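Local coordinates for xylosidase (Xanthomonas axonopodis pv. citri, PDB 6XN2), which probably cleaves beta-xylosidic bonds of xylan-derived oligosaccharides as a family 43 glycoside hydrolase that binds xylose units in its pocket, at residues A92-A97 with L313-W318; R35-A40 with S336-P341; H54-A59 with A122-G127; L174-G179 with V261-G266; G296-P301 with G348-I353. All coordinates share one frame; numbering follows the deposited sequence.

Interaction 1 of 5, residues A92-A97 with L313-W318; sequences AHPGAA and LFQQQW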
# COMPACT_ATOMS: atom_id res chain seq x y z
N ALA A 92 8.43 -19.18 3.22
CA ALA A 92 7.77 -20.38 3.72
C ALA A 92 7.64 -20.37 5.24
O ALA A 92 6.68 -20.91 5.78
CB ALA A 92 8.52 -21.62 3.26
N HIS A 93 8.61 -19.76 5.91
CA HIS A 93 8.61 -19.66 7.36
C HIS A 93 9.42 -18.43 7.76
O HIS A 93 10.09 -17.83 6.91
CB HIS A 93 9.17 -20.93 8.00
CG HIS A 93 10.51 -21.33 7.45
ND1 HIS A 93 10.66 -22.36 6.55
CD2 HIS A 93 11.74 -20.82 7.66
CE1 HIS A 93 11.94 -22.48 6.23
NE2 HIS A 93 12.62 -21.55 6.90
N PRO A 94 9.39 -18.03 9.01
CA PRO A 94 10.16 -16.85 9.36
C PRO A 94 11.65 -17.03 9.14
O PRO A 94 12.18 -18.08 9.39
CB PRO A 94 9.87 -16.68 10.82
CG PRO A 94 8.55 -17.30 11.01
CD PRO A 94 8.50 -18.44 10.09
N GLY A 95 12.30 -15.99 8.64
CA GLY A 95 13.72 -16.03 8.35
C GLY A 95 14.10 -16.79 7.09
O GLY A 95 15.27 -16.85 6.74
N ALA A 96 13.11 -17.37 6.41
CA ALA A 96 13.39 -18.14 5.21
C ALA A 96 13.87 -17.26 4.06
O ALA A 96 13.62 -16.05 4.03
CB ALA A 96 12.15 -18.91 4.78
N ALA A 97 14.57 -17.87 3.11
CA ALA A 97 14.91 -17.19 1.87
C ALA A 97 13.62 -16.84 1.12
O ALA A 97 12.64 -17.58 1.20
CB ALA A 97 15.83 -18.05 1.02
N LEU A 313 1.46 -9.71 10.54
CA LEU A 313 1.90 -10.59 11.63
C LEU A 313 2.25 -11.96 11.05
O LEU A 313 1.43 -12.51 10.35
CB LEU A 313 0.75 -10.71 12.64
CG LEU A 313 0.99 -11.65 13.81
CD1 LEU A 313 2.19 -11.22 14.61
CD2 LEU A 313 -0.24 -11.69 14.69
N PHE A 314 3.46 -12.43 11.32
CA PHE A 314 3.92 -13.74 10.88
C PHE A 314 4.47 -14.49 12.09
O PHE A 314 5.53 -14.14 12.61
CB PHE A 314 5.00 -13.60 9.80
CG PHE A 314 5.29 -14.87 9.05
CD1 PHE A 314 4.39 -15.92 9.05
CD2 PHE A 314 6.46 -15.00 8.32
CE1 PHE A 314 4.65 -17.09 8.34
CE2 PHE A 314 6.74 -16.16 7.62
CZ PHE A 314 5.83 -17.20 7.63
N GLN A 315 3.74 -15.47 12.57
CA GLN A 315 4.12 -16.22 13.74
C GLN A 315 4.39 -15.32 14.97
O GLN A 315 3.51 -14.66 15.46
CB GLN A 315 5.25 -17.22 13.45
CG GLN A 315 4.88 -18.26 12.41
CD GLN A 315 5.90 -19.37 12.21
OE1 GLN A 315 6.85 -19.48 12.92
NE2 GLN A 315 5.68 -20.18 11.22
N GLN A 316 5.61 -15.32 15.46
CA GLN A 316 5.95 -14.55 16.66
C GLN A 316 6.30 -13.09 16.45
O GLN A 316 6.74 -12.43 17.36
CB GLN A 316 7.12 -15.22 17.36
CG GLN A 316 6.77 -16.61 17.87
CD GLN A 316 7.93 -17.38 18.45
OE1 GLN A 316 8.61 -18.10 17.77
NE2 GLN A 316 8.12 -17.24 19.72
N GLN A 317 6.02 -12.56 15.28
CA GLN A 317 6.53 -11.22 14.98
C GLN A 317 5.66 -10.42 14.01
O GLN A 317 5.24 -10.94 12.98
CB GLN A 317 7.94 -11.34 14.40
CG GLN A 317 8.61 -10.01 14.11
CD GLN A 317 8.86 -9.22 15.36
OE1 GLN A 317 9.51 -9.70 16.29
NE2 GLN A 317 8.34 -8.00 15.41
N TRP A 318 5.37 -9.17 14.36
CA TRP A 318 4.83 -8.21 13.39
C TRP A 318 5.97 -7.68 12.54
O TRP A 318 7.06 -7.41 13.05
CB TRP A 318 4.12 -7.04 14.05
CG TRP A 318 2.77 -7.31 14.60
CD1 TRP A 318 2.46 -7.62 15.89
CD2 TRP A 318 1.53 -7.27 13.89
NE1 TRP A 318 1.11 -7.79 16.03
CE2 TRP A 318 0.51 -7.58 14.81
CE3 TRP A 318 1.17 -7.01 12.56
CZ2 TRP A 318 -0.84 -7.63 14.45
CZ3 TRP A 318 -0.17 -7.07 12.21
CH2 TRP A 318 -1.15 -7.37 13.15
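The ring of Phe314 brings its CE2 and CZ corner against the His93-Pro94 peptide, and CE2 comes within 3.5 Å of Pro94 N. The pyrrolidine follows on over one face, near the rim: Pro94 CD makes an off-centre CH-pi contact, 4.2 Å from the centroid of the Phe314 ring. At the edge, near the ring plane, the backbone meets it again, with Ala92 O 4.2 Å from Phe314 CZ. Phe314 reaches this far because its CG stands anti to the backbone N (chi1 -165°), which turns the ring toward residues 92-97. Gln315 brings a second flat group to the same proline. Its extended side chain crosses Pro94 at about a right angle, and Gln315 OE1 rests 3.4 Å from Pro94 CG, so the amide packs on the pyrrolidine by van der Waals contact. Both partners are held in shape by turns: a type II turn runs from His93 to Ala96, and a type II' turn from Phe314 to Gln317 closes a tight hairpin. Small and mostly at the surface, this is turn-to-turn packing between strand connections of two separate antiparallel sheets, as expected where adjacent blades meet in the five-bladed beta-propeller of family 43.

Interaction 2 of 5, residues R35-A40 with S336-P341; sequences RTAISA and SIKMAP
Lys338 NZ is gripped by three partners: a weak bond of 3.2 Å to Ser39 O, a water 3.1 Å away, and a salt bridge to Asp324 on the adjoining strand. The same water accepts from Ser39 N, so the ammonium group holds both the amide and the carbonyl of Ser39, one through the solvent molecule and one directly. To get there the lysine chain, extended beyond CG, runs past Ser39, its CB packing 3.7 Å from Ser39 CB. Ser39 answers with its own hydroxyl. With OG beside the backbone N (chi1 -49°), Ser39 OG donates to Met339 O over 2.8 Å, arriving from well above the carbonyl plane; it is also bonded to Tyr322 OH. In the propeller, strand 336-342 is an edge strand of a three-stranded antiparallel sheet, and the chain leaving helix 29-36 passes beside that edge, joined to it through side chains and water instead of a regular set of strand bonds. A second water shows this plainly, accepting from Met339 N at 3.0 Å while donating to Ala40 O. Beyond the serine the contact turns apolar: Ile38 CD1 lies 4.1 Å from Ala340 CB, and Tyr322 and Ile353 pack against the same isoleucine.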
# COMPACT_ATOMS: atom_id res chain seq x y z
N ARG A 35 25.22 1.65 3.69
CA ARG A 35 25.99 0.97 4.68
C ARG A 35 25.25 0.78 5.99
O ARG A 35 25.48 -0.16 6.68
CB ARG A 35 27.24 1.77 4.99
CG ARG A 35 28.14 1.96 3.82
CD ARG A 35 29.51 2.36 4.29
NE ARG A 35 29.80 3.75 4.08
CZ ARG A 35 30.23 4.59 5.01
NH1 ARG A 35 30.38 4.23 6.26
NH2 ARG A 35 30.46 5.82 4.67
N THR A 36 24.37 1.69 6.32
CA THR A 36 23.68 1.57 7.61
C THR A 36 22.22 1.14 7.47
O THR A 36 21.49 1.09 8.47
CB THR A 36 23.75 2.89 8.41
OG1 THR A 36 22.97 3.91 7.76
CG2 THR A 36 25.19 3.37 8.54
N ALA A 37 21.78 0.81 6.26
CA ALA A 37 20.43 0.29 6.05
C ALA A 37 20.14 -0.89 6.98
O ALA A 37 20.97 -1.78 7.15
CB ALA A 37 20.24 -0.14 4.59
N ILE A 38 18.98 -0.87 7.60
CA ILE A 38 18.59 -1.93 8.50
C ILE A 38 18.00 -3.13 7.80
O ILE A 38 17.79 -4.12 8.40
CB ILE A 38 17.62 -1.45 9.56
CG1 ILE A 38 16.23 -1.31 9.00
CG2 ILE A 38 18.08 -0.16 10.12
CD1 ILE A 38 15.24 -0.86 10.02
N SER A 39 17.74 -3.01 6.53
CA SER A 39 17.24 -4.10 5.78
C SER A 39 17.92 -4.20 4.47
O SER A 39 18.28 -3.24 3.89
CB SER A 39 15.75 -3.99 5.49
OG SER A 39 14.99 -3.69 6.59
N ALA A 40 18.11 -5.41 4.03
CA ALA A 40 18.63 -5.65 2.73
C ALA A 40 17.45 -5.96 1.83
O ALA A 40 16.44 -6.40 2.28
CB ALA A 40 19.56 -6.82 2.76
N SER A 336 13.25 -1.64 -4.51
CA SER A 336 13.35 -3.00 -4.00
C SER A 336 12.64 -3.06 -2.66
O SER A 336 12.79 -2.15 -1.83
CB SER A 336 14.82 -3.44 -3.84
OG SER A 336 15.35 -2.92 -2.63
N ILE A 337 11.88 -4.11 -2.42
CA ILE A 337 11.16 -4.21 -1.16
C ILE A 337 12.04 -4.75 -0.04
O ILE A 337 13.04 -5.44 -0.28
CB ILE A 337 9.89 -5.07 -1.28
CG1 ILE A 337 10.23 -6.54 -1.51
CG2 ILE A 337 8.96 -4.48 -2.36
CD1 ILE A 337 9.08 -7.49 -1.20
N LYS A 338 11.67 -4.41 1.19
CA LYS A 338 12.44 -4.74 2.38
C LYS A 338 11.48 -5.09 3.51
O LYS A 338 10.29 -4.80 3.43
CB LYS A 338 13.31 -3.55 2.79
CG LYS A 338 14.34 -3.14 1.75
CD LYS A 338 15.15 -1.94 2.25
CE LYS A 338 16.50 -1.86 1.57
NZ LYS A 338 17.33 -0.75 2.16
N MET A 339 11.98 -5.67 4.57
CA MET A 339 11.18 -5.93 5.76
C MET A 339 11.96 -5.65 7.01
O MET A 339 13.14 -5.70 7.00
CB MET A 339 10.65 -7.35 5.80
CG MET A 339 11.68 -8.39 6.03
SD MET A 339 11.07 -10.05 5.71
CE MET A 339 9.86 -10.17 6.96
N ALA A 340 11.26 -5.34 8.09
CA ALA A 340 11.83 -5.06 9.38
C ALA A 340 10.86 -5.40 10.51
O ALA A 340 9.70 -5.25 10.38
CB ALA A 340 12.24 -3.62 9.47
N PRO A 341 11.41 -5.86 11.66
CA PRO A 341 10.52 -6.18 12.77
C PRO A 341 9.83 -4.96 13.35
O PRO A 341 10.46 -3.98 13.58
CB PRO A 341 11.45 -6.77 13.79
CG PRO A 341 12.80 -6.29 13.41
CD PRO A 341 12.81 -6.14 11.96
O HOH W 1 16.64 -0.32 5.11
O HOH W 2 14.55 -6.93 3.85

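Interaction 3 of 5, residues H54-A59 with A122-G127; sequences HVFDGA and AAQRNG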
# COMPACT_ATOMS: atom_id res chain seq x y z
N HIS A 54 0.92 -10.89 3.29
CA HIS A 54 -0.21 -11.63 3.89
C HIS A 54 0.26 -13.02 4.32
O HIS A 54 1.15 -13.53 3.72
CB HIS A 54 -1.33 -11.78 2.87
CG HIS A 54 -2.01 -10.50 2.54
ND1 HIS A 54 -3.16 -10.13 3.13
CD2 HIS A 54 -1.71 -9.54 1.67
CE1 HIS A 54 -3.54 -8.98 2.66
NE2 HIS A 54 -2.67 -8.60 1.78
N VAL A 55 -0.37 -13.56 5.35
CA VAL A 55 -0.10 -14.95 5.75
C VAL A 55 -1.27 -15.76 5.22
O VAL A 55 -2.35 -15.63 5.75
CB VAL A 55 0.04 -15.13 7.27
CG1 VAL A 55 0.03 -16.60 7.61
CG2 VAL A 55 1.30 -14.48 7.79
N PHE A 56 -1.02 -16.50 4.15
CA PHE A 56 -2.04 -17.36 3.52
C PHE A 56 -1.52 -18.78 3.57
O PHE A 56 -0.38 -19.01 3.27
CB PHE A 56 -2.22 -16.98 2.05
CG PHE A 56 -2.84 -15.64 1.81
CD1 PHE A 56 -3.74 -15.11 2.71
CD2 PHE A 56 -2.54 -14.91 0.69
CE1 PHE A 56 -4.32 -13.87 2.49
CE2 PHE A 56 -3.12 -13.68 0.47
CZ PHE A 56 -4.01 -13.17 1.36
N ASP A 57 -2.37 -19.69 4.00
CA ASP A 57 -2.04 -21.09 4.02
C ASP A 57 -0.72 -21.40 4.74
O ASP A 57 0.09 -22.14 4.26
CB ASP A 57 -2.08 -21.65 2.60
CG ASP A 57 -3.41 -21.43 1.93
OD1 ASP A 57 -4.42 -21.74 2.58
OD2 ASP A 57 -3.48 -20.94 0.80
N GLY A 58 -0.53 -20.80 5.90
CA GLY A 58 0.65 -21.04 6.69
C GLY A 58 1.97 -20.43 6.27
O GLY A 58 2.94 -20.58 6.96
N ALA A 59 2.00 -19.77 5.13
CA ALA A 59 3.22 -19.12 4.66
C ALA A 59 2.99 -17.64 4.38
O ALA A 59 1.85 -17.20 4.22
CB ALA A 59 3.75 -19.82 3.41
N ALA A 122 -3.82 -8.48 -1.96
CA ALA A 122 -4.49 -9.76 -2.14
C ALA A 122 -5.41 -10.06 -0.98
O ALA A 122 -5.26 -9.48 0.11
CB ALA A 122 -3.48 -10.87 -2.33
N ALA A 123 -6.37 -10.95 -1.22
CA ALA A 123 -7.28 -11.42 -0.19
C ALA A 123 -7.69 -12.85 -0.49
O ALA A 123 -7.58 -13.31 -1.62
CB ALA A 123 -8.51 -10.52 -0.10
N GLN A 124 -8.15 -13.56 0.54
CA GLN A 124 -8.67 -14.91 0.35
C GLN A 124 -10.07 -15.04 0.92
O GLN A 124 -10.41 -14.45 1.94
CB GLN A 124 -7.75 -15.94 1.00
CG GLN A 124 -6.40 -16.10 0.32
CD GLN A 124 -5.66 -17.34 0.77
OE1 GLN A 124 -5.69 -17.70 1.95
NE2 GLN A 124 -5.01 -18.02 -0.16
N ARG A 125 -10.86 -15.85 0.24
CA ARG A 125 -12.20 -16.19 0.64
C ARG A 125 -12.66 -17.37 -0.18
O ARG A 125 -12.35 -17.47 -1.31
CB ARG A 125 -13.20 -15.06 0.51
CG ARG A 125 -14.34 -15.12 1.51
CD ARG A 125 -15.39 -14.08 1.21
NE ARG A 125 -16.33 -13.89 2.28
CZ ARG A 125 -17.45 -14.58 2.42
NH1 ARG A 125 -18.27 -14.32 3.41
NH2 ARG A 125 -17.77 -15.54 1.58
N ASN A 126 -13.37 -18.26 0.46
CA ASN A 126 -13.94 -19.44 -0.17
C ASN A 126 -12.95 -20.26 -0.95
O ASN A 126 -13.28 -20.79 -1.94
CB ASN A 126 -15.12 -19.04 -1.05
CG ASN A 126 -16.15 -18.22 -0.33
OD1 ASN A 126 -16.29 -17.04 -0.55
ND2 ASN A 126 -16.89 -18.86 0.52
N GLY A 127 -11.73 -20.36 -0.47
CA GLY A 127 -10.70 -21.14 -1.15
C GLY A 127 -10.08 -20.45 -2.35
O GLY A 127 -9.17 -20.99 -2.99
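His54 presents a face of its imidazole to the backbone of Ala122: the carbonyl oxygen sits over the ring, 3.1 Å from His54 CE1. This is contact with the ring atoms and not a hydrogen bond, because His54 NE2, though close to that oxygen, meets it at a poor angle and is instead bonded to Asp121 OD1. In the crystal His54 ND1 also bonds a glycerol, probably from the crystallisation liquor; the Asp121 bond helps to set the ring's rotation.

Two residues on, Phe56 packs between the strands. Its ring lies flat between two aliphatic groups: Gln124 CG stands over the centre of one face, 3.6 Å from the centroid of the Phe56 ring, while His54 CB of its own strand covers the opposite face nearer the rim. The Gln124 amide continues this cover, its plane turned only 19° from the ring, with OE1 3.3 Å from Phe56 CD1. At the ring's edge, in its plane, Ala122 CB approaches Phe56 CE2 to 4.0 Å. The two strands run roughly parallel, at 30° and 8.7 Å apart at closest, too far for backbone bonding. They are end strands of separate antiparallel sheets, consistent with the innermost strands of adjacent propeller blades, whose interface is made by side chains.

Asp57 is the second residue of the type I' turn from Phe56 to Ala59, and from it OD2 takes a weak but straight bond, 3.4 Å long, from Gln124 NE2. The carboxylate is tilted steeply against the amide, and that NE2 also bonds Thr129 OG1.

Interaction 4 of 5, residues L174-G179 with V261-G266; sequences LADDDG and VHQHAG
Val261 opens the contact by laying CG1 3.8 Å from Leu174 CD2, while the other branch of the leucine, CD1, rests 3.7 Å from Val261 O. The leucine thus straddles the valine side chain and its carbonyl. After His262, which faces away, Gln263 returns to the interface and does the polar work. Its extended chain, with CG beside the backbone N (chi1 -75°), carries the amide to the start of the turn at Asp176-Gly179. There Gln263 OE1 accepts from Asp177 N at 2.9 Å, the donor lying in the carbonyl plane on a lone pair. A water also donates to this oxygen and bridges it to Ala175 O, 3.1 Å from the water, so two backbone groups of the facing chain are tied to one amide oxygen. Asp176 crosses Gln263 at about a right angle, its carboxylate steeply inclined to the amide. Asp176 OD1 accepts from Asp178 N at 3.0 Å, forming an Asx turn within the type I turn, and OD2 is bonded to Tyr268 OH. Strands 172-175 and 257-264 lie side by side, consistent with inner strands of adjacent propeller blades; Tyr184 of strand 181-185 and Tyr268 of strand 267-273 pack on Leu174.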
# COMPACT_ATOMS: atom_id res chain seq x y z
N LEU A 174 -8.59 -5.44 3.79
CA LEU A 174 -8.48 -5.93 5.15
C LEU A 174 -9.41 -7.12 5.39
O LEU A 174 -10.63 -7.01 5.23
CB LEU A 174 -8.80 -4.81 6.14
CG LEU A 174 -9.08 -5.27 7.58
CD1 LEU A 174 -7.82 -5.84 8.22
CD2 LEU A 174 -9.66 -4.15 8.42
N ALA A 175 -8.82 -8.21 5.82
CA ALA A 175 -9.59 -9.39 6.24
C ALA A 175 -9.87 -9.16 7.72
O ALA A 175 -9.03 -9.49 8.52
CB ALA A 175 -8.80 -10.65 6.01
N ASP A 176 -11.06 -8.66 8.05
CA ASP A 176 -11.42 -8.36 9.43
C ASP A 176 -11.58 -9.65 10.21
O ASP A 176 -11.90 -10.69 9.64
CB ASP A 176 -12.71 -7.53 9.47
CG ASP A 176 -12.94 -6.86 10.83
OD1 ASP A 176 -12.95 -7.57 11.86
OD2 ASP A 176 -13.12 -5.63 10.85
N ASP A 177 -11.35 -9.61 11.50
CA ASP A 177 -11.48 -10.76 12.36
C ASP A 177 -12.90 -11.29 12.39
O ASP A 177 -13.09 -12.43 12.66
CB ASP A 177 -11.09 -10.41 13.77
CG ASP A 177 -9.62 -10.41 13.98
OD1 ASP A 177 -8.90 -11.02 13.21
OD2 ASP A 177 -9.17 -9.78 14.94
N ASP A 178 -13.84 -10.42 12.10
CA ASP A 178 -15.22 -10.80 12.10
C ASP A 178 -15.69 -11.45 10.84
O ASP A 178 -16.82 -11.75 10.72
CB ASP A 178 -16.10 -9.63 12.48
CG ASP A 178 -16.23 -8.62 11.40
OD1 ASP A 178 -15.75 -8.82 10.31
OD2 ASP A 178 -16.84 -7.60 11.63
N GLY A 179 -14.82 -11.64 9.88
CA GLY A 179 -15.22 -12.27 8.65
C GLY A 179 -15.44 -11.42 7.45
O GLY A 179 -15.46 -11.90 6.36
N VAL A 261 -4.47 -1.18 6.54
CA VAL A 261 -5.12 -1.30 7.84
C VAL A 261 -4.81 -2.66 8.44
O VAL A 261 -4.90 -3.69 7.77
CB VAL A 261 -6.65 -1.10 7.75
CG1 VAL A 261 -7.30 -1.28 9.12
CG2 VAL A 261 -6.97 0.30 7.22
N HIS A 262 -4.42 -2.68 9.71
CA HIS A 262 -4.28 -3.94 10.42
C HIS A 262 -4.97 -3.85 11.78
O HIS A 262 -5.18 -2.76 12.33
CB HIS A 262 -2.80 -4.34 10.55
CG HIS A 262 -2.04 -3.58 11.59
ND1 HIS A 262 -1.37 -2.41 11.32
CD2 HIS A 262 -1.81 -3.85 12.90
CE1 HIS A 262 -0.77 -1.98 12.42
NE2 HIS A 262 -1.03 -2.84 13.39
N GLN A 263 -5.31 -5.00 12.33
CA GLN A 263 -5.95 -5.08 13.60
C GLN A 263 -4.98 -5.54 14.67
O GLN A 263 -4.25 -6.45 14.48
CB GLN A 263 -7.13 -6.04 13.57
CG GLN A 263 -8.36 -5.52 12.89
CD GLN A 263 -9.52 -6.47 12.95
OE1 GLN A 263 -9.59 -7.38 12.22
NE2 GLN A 263 -10.42 -6.22 13.86
N HIS A 264 -5.05 -4.90 15.82
CA HIS A 264 -4.23 -5.25 16.93
C HIS A 264 -4.84 -4.70 18.17
O HIS A 264 -5.27 -3.58 18.19
CB HIS A 264 -2.85 -4.68 16.76
CG HIS A 264 -1.99 -4.84 17.96
ND1 HIS A 264 -1.45 -6.04 18.31
CD2 HIS A 264 -1.65 -3.97 18.92
CE1 HIS A 264 -0.76 -5.90 19.42
NE2 HIS A 264 -0.87 -4.65 19.81
N ALA A 265 -4.90 -5.52 19.21
CA ALA A 265 -5.41 -5.12 20.49
C ALA A 265 -6.75 -4.44 20.48
O ALA A 265 -6.96 -3.49 21.19
CB ALA A 265 -4.39 -4.26 21.20
N GLY A 266 -7.67 -4.93 19.69
CA GLY A 266 -9.00 -4.39 19.64
C GLY A 266 -9.16 -3.06 18.98
O GLY A 266 -10.15 -2.43 19.15
O HOH W 3 -7.61 -8.36 11.02

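Interaction 5 of 5, residues G296-P301 with G348-I353; sequences GVLLAP and GTIATI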
# COMPACT_ATOMS: atom_id res chain seq x y z
N GLY A 296 1.27 8.98 14.99
CA GLY A 296 2.63 9.42 14.74
C GLY A 296 3.26 8.83 13.49
O GLY A 296 2.56 8.27 12.65
N VAL A 297 4.57 8.92 13.38
CA VAL A 297 5.33 8.42 12.27
C VAL A 297 5.75 7.00 12.53
O VAL A 297 6.30 6.69 13.54
CB VAL A 297 6.58 9.26 12.04
CG1 VAL A 297 7.42 8.71 10.94
CG2 VAL A 297 6.24 10.69 11.76
N LEU A 298 5.53 6.15 11.56
CA LEU A 298 5.81 4.74 11.67
C LEU A 298 7.11 4.39 10.95
O LEU A 298 7.90 3.57 11.42
CB LEU A 298 4.62 3.96 11.10
CG LEU A 298 4.53 2.46 11.23
CD1 LEU A 298 3.06 2.11 11.38
CD2 LEU A 298 5.10 1.81 10.00
N LEU A 299 7.35 5.05 9.85
CA LEU A 299 8.56 4.87 9.11
C LEU A 299 9.13 6.21 8.75
O LEU A 299 8.49 6.98 8.14
CB LEU A 299 8.35 4.03 7.85
CG LEU A 299 9.55 3.69 6.97
CD1 LEU A 299 10.57 2.82 7.67
CD2 LEU A 299 9.14 3.03 5.68
N ALA A 300 10.42 6.38 8.96
CA ALA A 300 11.10 7.59 8.54
C ALA A 300 11.40 7.54 7.05
O ALA A 300 11.28 6.54 6.41
CB ALA A 300 12.37 7.77 9.32
N PRO A 301 11.83 8.66 6.50
CA PRO A 301 12.06 8.70 5.07
C PRO A 301 13.01 7.70 4.49
O PRO A 301 14.02 7.45 5.06
CB PRO A 301 12.56 10.12 4.85
CG PRO A 301 11.97 10.89 5.95
CD PRO A 301 11.94 9.98 7.11
N GLY A 348 -0.30 0.49 22.88
CA GLY A 348 -0.80 0.41 21.54
C GLY A 348 -0.03 1.16 20.50
O GLY A 348 -0.21 0.95 19.36
N THR A 349 0.83 2.04 20.90
CA THR A 349 1.60 2.83 19.97
C THR A 349 2.68 2.05 19.24
O THR A 349 3.10 1.03 19.68
CB THR A 349 2.24 4.05 20.64
OG1 THR A 349 3.19 3.65 21.61
CG2 THR A 349 1.22 4.86 21.25
N ILE A 350 3.14 2.57 18.12
CA ILE A 350 4.15 1.91 17.34
C ILE A 350 5.33 2.82 17.16
O ILE A 350 5.21 3.88 16.64
CB ILE A 350 3.64 1.50 15.96
CG1 ILE A 350 2.42 0.63 16.09
CG2 ILE A 350 4.70 0.74 15.23
CD1 ILE A 350 1.78 0.28 14.79
N ALA A 351 6.48 2.36 17.58
CA ALA A 351 7.69 3.13 17.50
C ALA A 351 8.18 3.36 16.10
O ALA A 351 8.07 2.52 15.27
CB ALA A 351 8.76 2.45 18.32
N THR A 352 8.73 4.52 15.86
CA THR A 352 9.23 4.83 14.57
C THR A 352 10.36 3.91 14.13
O THR A 352 11.27 3.64 14.86
CB THR A 352 9.70 6.28 14.49
OG1 THR A 352 8.67 7.13 14.95
CG2 THR A 352 10.01 6.67 13.15
N ILE A 353 10.29 3.45 12.92
CA ILE A 353 11.34 2.64 12.36
C ILE A 353 12.21 3.54 11.50
O ILE A 353 11.71 4.25 10.71
CB ILE A 353 10.76 1.50 11.52
CG1 ILE A 353 9.84 0.66 12.38
CG2 ILE A 353 11.85 0.67 10.92
CD1 ILE A 353 9.31 -0.57 11.71
O HOH W 4 5.45 6.63 16.14
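Leu299 and Ile353 form a single parallel beta bridge, by which the chain beyond the last strand of a propeller sheet is attached to the end of strand 292-299. The bridge falls at a classic beta bulge, where Leu298 and Leu299 both face Ile280 of the neighbouring strand. Two backbone bonds make it: Ile353 N donates to Leu298 O at 2.8 Å with an angle of 164°, and Ala300 N donates to Ile353 O at 3.0 Å, almost in line with the carbonyl bond.

A side-chain bond extends this grip. Thr352 holds OG1 beside its backbone N (chi1 -52°), which aims the hydroxyl at the other chain; there it donates to Val297 O at 2.8 Å, tilted 34° from the carbonyl plane. A water donates to the same Val297 O at 2.7 Å and to Ile350 O at 2.8 Å, so one carbonyl serves both a hydroxyl and a water that links the two chains where they diverge.

Apolar contacts flank the polar centre. Thr352 CG2 meets Val297 CG1 at 4.0 Å, and Leu298 sends CD1 obliquely across to Ile350 CD1, 4.1 Å away. Leu320 of strand 317-324 packs on Leu298, Leu299 and Ile353, bringing the adjacent sheet into the same cluster. Ile353 O, finally, is approached by a carbon donor as well as an amide: Leu299 CA lies 3.6 Å from it in a CA-H...O contact.

Interaction 1 joins three of the others: Leu313 O lies 3.2 Å from Val55 CG2 of interaction 3, Trp318 CH2 3.5 Å from Gln263 O of interaction 4, and Gln317 NE2 3.7 Å from Pro341 CB of interaction 2. Interaction 5 completes the chain of contacts, through Ile353 CG2, 3.8 Å from Ile38 CD1 of interaction 2, and Ile350 CD1, 4.2 Å from His262 CE1 of interaction 4. Interactions 3 and 4, centres about 14 Å apart, do not touch. None of the contacts includes a xylose-pocket residue; the side chain of Ile337 in interaction 2 is about 10 Å from a bound xylose, and that of His54 in interaction 3 about 8 Å from the calcium.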